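Local coordinates for aromatic amino acid exporter YddG (Starkeya novella, PDB 5I20), which exports amino acids across the inner membrane with broad specificity, including L-threonine, L-methionine, L-lysine and L-glutamate, at residues S208-L211 with A212-A215; L61-P64 with W65-V69; E179-A182 with G183-A187. One frame throughout, in Å; residues are numbered along the deposited sequence.

All three contacts are local, each lying at the start of a helix, but they differ in depth. Contact 3, at the head of helix 181-199, is buried and almost wholly apolar beyond its backbone bonds. Contacts 1 and 2 lie at the surface, at the periplasmic start of helix 209-221 and the cytoplasmic start of helix 65-88, with centres about 32 Å apart. Contacts 2 and 3 touch: Val67 and Trp68 pack against Phe184 and Gly183, so the two helix starts pack together on the cytoplasmic side. Contact 1 touches neither. Contacts 1 and 3 rest on regular helical bonding, whereas in contact 2 a weak indole N-H bond to Gln63 O joins a single backbone bond from Val67 N to Pro64 O.

Contact 1. Residues S208-L211 with A212-A215; sequences SEWL and AVVA
Glu209, Trp210 and Leu211 offer their carbonyls to Val213, Val214 and Ala215 in the i to i+4 bonds of the first turns of helix 209-221, at the periplasmic end of its transmembrane span. Val214 N reaches Trp210 O at 3.1 Å with a fairly straight N-H (160°), and Ala215 N lies 3.1 Å from Leu211 O. Glu209 O is shared: Val213 N approaches it at 3.3 Å, while Ala212 N adds a weak, bent bond. A methyl also touches this oxygen, because Val213 keeps CG2 beside its own backbone N and anti to the carbonyl carbon, which lays CG2 3.3 Å from Glu209 O. Val214 repeats the pattern one residue on, its CG2 3.2 Å from Trp210 O. The indole of Trp210 meets Val213 only loosely and obliquely, CE3 4.3 Å from CB; both side chains also pack on Leu38 of helix 32-53. The Glu209 carboxylate bonds through OE1 to Val206 N in the preceding loop. The carbonyls of Glu209, Trp210 and Leu211 are thus engaged by main-chain N-H groups, and the side chains that meet helix 32-53 are apolar, while the acid remains at the periplasmic end and ties the incoming loop to the first turn.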
# COMPACT_ATOMS: atom_id res chain seq x y z
N SER A 208 -1.64 25.83 3.52
CA SER A 208 -2.50 24.86 2.85
C SER A 208 -1.92 23.45 2.84
O SER A 208 -2.59 22.50 2.43
CB SER A 208 -2.78 25.30 1.41
OG SER A 208 -3.91 26.15 1.37
N GLU A 209 -0.67 23.31 3.28
CA GLU A 209 -0.05 21.99 3.38
C GLU A 209 -0.80 21.12 4.38
O GLU A 209 -0.79 19.90 4.28
CB GLU A 209 1.42 22.11 3.77
CG GLU A 209 2.30 22.76 2.72
CD GLU A 209 3.75 22.87 3.16
OE1 GLU A 209 4.02 22.66 4.36
OE2 GLU A 209 4.61 23.17 2.30
N TRP A 210 -1.45 21.77 5.35
CA TRP A 210 -2.19 21.05 6.38
C TRP A 210 -3.39 20.30 5.81
O TRP A 210 -3.76 19.24 6.31
CB TRP A 210 -2.65 22.01 7.47
CG TRP A 210 -1.68 22.13 8.60
CD1 TRP A 210 -0.89 23.21 8.89
CD2 TRP A 210 -1.38 21.14 9.59
NE1 TRP A 210 -0.13 22.95 10.00
CE2 TRP A 210 -0.40 21.69 10.45
CE3 TRP A 210 -1.84 19.84 9.82
CZ2 TRP A 210 0.12 20.98 11.53
CZ3 TRP A 210 -1.32 19.14 10.90
CH2 TRP A 210 -0.35 19.71 11.73
N LEU A 211 -4.01 20.85 4.77
CA LEU A 211 -5.20 20.24 4.19
C LEU A 211 -4.87 18.92 3.50
O LEU A 211 -5.68 18.00 3.49
CB LEU A 211 -5.86 21.21 3.20
CG LEU A 211 -7.29 20.88 2.77
CD1 LEU A 211 -8.11 20.41 3.96
CD2 LEU A 211 -7.94 22.10 2.13
N ALA A 212 -3.67 18.83 2.94
CA ALA A 212 -3.21 17.60 2.32
C ALA A 212 -2.92 16.55 3.38
O ALA A 212 -3.22 15.37 3.21
CB ALA A 212 -1.97 17.85 1.47
N VAL A 213 -2.34 17.00 4.49
CA VAL A 213 -2.04 16.13 5.62
C VAL A 213 -3.32 15.46 6.12
O VAL A 213 -3.35 14.25 6.34
CB VAL A 213 -1.38 16.90 6.77
CG1 VAL A 213 -1.21 16.01 7.99
CG2 VAL A 213 -0.04 17.47 6.33
N VAL A 214 -4.37 16.25 6.30
CA VAL A 214 -5.64 15.74 6.79
C VAL A 214 -6.26 14.76 5.79
O VAL A 214 -6.82 13.73 6.17
CB VAL A 214 -6.63 16.88 7.08
CG1 VAL A 214 -7.96 16.33 7.58
CG2 VAL A 214 -6.04 17.84 8.10
N ALA A 215 -6.15 15.08 4.50
CA ALA A 215 -6.68 14.22 3.44
C ALA A 215 -6.00 12.86 3.45
O ALA A 215 -6.66 11.82 3.35
CB ALA A 215 -6.52 14.88 2.09

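Contact 2. Residues L61-P64 with W65-V69; sequences LRQP and WPVWV
Trp68 turns the edge of its indole to the chain that leads into its own helix, and NE1 donates a weak hydrogen bond to Gln63 O at 3.2 Å, with a bent N-H angle of 135°. That carbonyl oxygen comes in at the ring edge, near its plane. A second carbonyl meets the same rim further round: Leu61 O lies in the indole plane, 3.2 Å from Trp68 CZ2, a contact with a ring C-H and not an N-H bond. CG of Trp68 stands beside its backbone N (chi1 -63°), and this turn carries the ring back toward the loop. The next acceptor, Pro64 O, takes Val67 N at 3.2 Å; the donor stands well above the carbonyl plane, 51° out of it. Pro64 stands at the N-cap position of helix 65-88, where the cytoplasmic loop enters the membrane span; it has no polar side chain to cap the helix, and its carbonyl accepts the i+3 N-H of Val67. Pro66 follows in that turn, where its missing N-H costs no helical bond; its CD rests 3.6 Å from Pro64 CB and lies over one face of the Trp65 ring, toward its rim. NE2 of Gln63 donates to Val60 O, outside the contact, while the aliphatic part of Gln63 crosses Val67 obliquely, CB 3.9 Å from CG1. With the Gln63 chain bent at chi2, OE1 is brought to 3.9 Å from Val67 CG2, a contact with a methyl. Val67 is covered in turn by Phe173 and Val176, and Gln63 touches Pro177 and Val180.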
# COMPACT_ATOMS: atom_id res chain seq x y z
N LEU A 61 -9.49 -3.16 22.07
CA LEU A 61 -8.04 -3.00 22.05
C LEU A 61 -7.34 -3.95 23.02
O LEU A 61 -6.12 -3.92 23.14
CB LEU A 61 -7.67 -1.55 22.38
CG LEU A 61 -8.10 -0.50 21.34
CD1 LEU A 61 -7.62 0.88 21.74
CD2 LEU A 61 -7.60 -0.87 19.95
N ARG A 62 -8.12 -4.78 23.70
CA ARG A 62 -7.55 -5.82 24.55
C ARG A 62 -7.20 -7.03 23.69
O ARG A 62 -8.05 -7.89 23.44
CB ARG A 62 -8.53 -6.21 25.66
N GLN A 63 -5.95 -7.09 23.23
CA GLN A 63 -5.50 -8.16 22.34
C GLN A 63 -4.21 -8.80 22.85
O GLN A 63 -3.42 -8.15 23.54
CB GLN A 63 -5.30 -7.62 20.92
CG GLN A 63 -6.54 -7.03 20.29
CD GLN A 63 -7.58 -8.08 19.95
OE1 GLN A 63 -7.25 -9.25 19.76
NE2 GLN A 63 -8.84 -7.67 19.87
N PRO A 64 -3.98 -10.08 22.50
CA PRO A 64 -2.71 -10.75 22.81
C PRO A 64 -1.53 -10.10 22.09
O PRO A 64 -1.74 -9.39 21.11
CB PRO A 64 -2.94 -12.18 22.31
CG PRO A 64 -4.42 -12.34 22.23
CD PRO A 64 -4.95 -10.99 21.87
N TRP A 65 -0.31 -10.36 22.56
CA TRP A 65 0.87 -9.76 21.96
C TRP A 65 1.16 -10.16 20.50
O TRP A 65 1.77 -9.37 19.77
CB TRP A 65 2.11 -10.06 22.82
CG TRP A 65 2.52 -11.50 22.88
CD1 TRP A 65 2.16 -12.41 23.83
CD2 TRP A 65 3.37 -12.19 21.96
NE1 TRP A 65 2.73 -13.63 23.55
CE2 TRP A 65 3.48 -13.52 22.41
CE3 TRP A 65 4.05 -11.82 20.80
CZ2 TRP A 65 4.24 -14.48 21.75
CZ3 TRP A 65 4.81 -12.77 20.14
CH2 TRP A 65 4.90 -14.08 20.61
N PRO A 66 0.76 -11.37 20.05
CA PRO A 66 1.05 -11.62 18.63
C PRO A 66 0.25 -10.71 17.69
O PRO A 66 0.68 -10.49 16.56
CB PRO A 66 0.63 -13.09 18.43
CG PRO A 66 0.69 -13.69 19.79
CD PRO A 66 0.26 -12.60 20.71
N VAL A 67 -0.88 -10.21 18.15
CA VAL A 67 -1.69 -9.28 17.37
C VAL A 67 -0.96 -7.95 17.21
O VAL A 67 -0.93 -7.37 16.13
CB VAL A 67 -3.07 -9.05 18.02
CG1 VAL A 67 -3.83 -7.94 17.30
CG2 VAL A 67 -3.88 -10.34 18.02
N TRP A 68 -0.36 -7.47 18.30
CA TRP A 68 0.39 -6.22 18.29
C TRP A 68 1.70 -6.33 17.54
O TRP A 68 2.14 -5.37 16.91
CB TRP A 68 0.65 -5.74 19.72
CG TRP A 68 -0.60 -5.44 20.46
CD1 TRP A 68 -1.16 -6.18 21.47
CD2 TRP A 68 -1.47 -4.32 20.26
NE1 TRP A 68 -2.31 -5.58 21.90
CE2 TRP A 68 -2.53 -4.44 21.18
CE3 TRP A 68 -1.45 -3.23 19.39
CZ2 TRP A 68 -3.56 -3.51 21.25
CZ3 TRP A 68 -2.47 -2.31 19.46
CH2 TRP A 68 -3.52 -2.45 20.39
N VAL A 69 2.34 -7.49 17.62
CA VAL A 69 3.59 -7.71 16.89
C VAL A 69 3.30 -7.66 15.40
O VAL A 69 4.04 -7.05 14.63
CB VAL A 69 4.24 -9.07 17.26
CG1 VAL A 69 5.35 -9.41 16.29
CG2 VAL A 69 4.77 -9.02 18.68

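Contact 3. Residues E179-A182 with G183-A187; sequences EVVA and GFCLA
Phe184 lays one ring face across the carbonyl oxygen of Val180, which sits 3.9 Å above the ring plane and toward its rim. With CG beside the backbone N (chi1 -61°), the ring swings back toward the start of helix 181-199: CZ comes to 3.8 Å from Val180 CG1, and CD2 to 4.1 Å from Val181 CG2, the Val181 and Phe184 side chains crossing at about a right angle. Val180 O also accepts Phe184 N, in the carbonyl plane at 3.3 Å, and takes a shorter but weak bond from Gly183 N. Cys185 N bonds Val181 O at 2.8 Å, nearly along the C=O axis, and Leu186 N bonds Ala182 O at 2.9 Å. Cys185 SG touches Val181 CG1 at 4.1 Å. Around this turn, Phe184 packs on Leu75 of helix 65-88, whereas Val181 leans on Phe225 and Tyr226 of helix 224-234. Replacing the Phe184 ring with the methyl of an alanine is likely to open a gap toward Leu75 and leave Val180 CG1 without its aromatic neighbour. With these carbonyls engaged by backbone N-H groups, the side chains join the flanking helices mainly through apolar contact.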
# COMPACT_ATOMS: atom_id res chain seq x y z
N GLU A 179 -11.40 -2.57 13.72
CA GLU A 179 -11.11 -1.36 14.48
C GLU A 179 -9.79 -1.42 15.24
O GLU A 179 -9.29 -0.40 15.71
CB GLU A 179 -12.26 -1.05 15.45
CG GLU A 179 -13.20 -2.22 15.71
CD GLU A 179 -14.27 -2.36 14.64
OE1 GLU A 179 -14.77 -1.33 14.15
OE2 GLU A 179 -14.61 -3.51 14.29
N VAL A 180 -9.23 -2.63 15.36
CA VAL A 180 -7.96 -2.82 16.05
C VAL A 180 -6.82 -2.13 15.28
O VAL A 180 -5.83 -1.70 15.87
CB VAL A 180 -7.66 -4.32 16.25
CG1 VAL A 180 -6.28 -4.54 16.85
CG2 VAL A 180 -8.73 -4.95 17.14
N VAL A 181 -6.99 -2.01 13.96
CA VAL A 181 -6.03 -1.32 13.10
C VAL A 181 -5.76 0.11 13.58
O VAL A 181 -4.65 0.63 13.43
CB VAL A 181 -6.53 -1.28 11.63
CG1 VAL A 181 -5.70 -0.34 10.77
CG2 VAL A 181 -6.51 -2.69 11.03
N ALA A 182 -6.77 0.73 14.19
CA ALA A 182 -6.60 2.04 14.81
C ALA A 182 -5.49 2.00 15.86
O ALA A 182 -4.71 2.95 15.98
CB ALA A 182 -7.91 2.50 15.44
N GLY A 183 -5.42 0.90 16.60
CA GLY A 183 -4.36 0.71 17.57
C GLY A 183 -3.01 0.58 16.90
O GLY A 183 -2.00 1.05 17.42
N PHE A 184 -3.00 -0.06 15.73
CA PHE A 184 -1.78 -0.20 14.94
C PHE A 184 -1.31 1.16 14.45
O PHE A 184 -0.11 1.46 14.49
CB PHE A 184 -2.01 -1.12 13.74
CG PHE A 184 -2.41 -2.53 14.10
CD1 PHE A 184 -2.15 -3.04 15.36
CD2 PHE A 184 -3.03 -3.34 13.16
CE1 PHE A 184 -2.51 -4.33 15.68
CE2 PHE A 184 -3.39 -4.63 13.48
CZ PHE A 184 -3.14 -5.13 14.74
N CYS A 185 -2.25 1.97 13.99
CA CYS A 185 -1.93 3.30 13.46
C CYS A 185 -1.41 4.23 14.55
O CYS A 185 -0.41 4.92 14.36
CB CYS A 185 -3.15 3.91 12.78
SG CYS A 185 -3.60 3.13 11.21
N LEU A 186 -2.09 4.24 15.70
CA LEU A 186 -1.69 5.10 16.81
C LEU A 186 -0.32 4.70 17.34
O LEU A 186 0.52 5.56 17.63
CB LEU A 186 -2.73 5.06 17.93
CG LEU A 186 -4.08 5.70 17.59
CD1 LEU A 186 -5.05 5.56 18.75
CD2 LEU A 186 -3.91 7.16 17.20
N ALA A 187 -0.09 3.40 17.46
CA ALA A 187 1.21 2.89 17.89
C ALA A 187 2.29 3.26 16.88
O ALA A 187 3.38 3.70 17.26
CB ALA A 187 1.16 1.39 18.09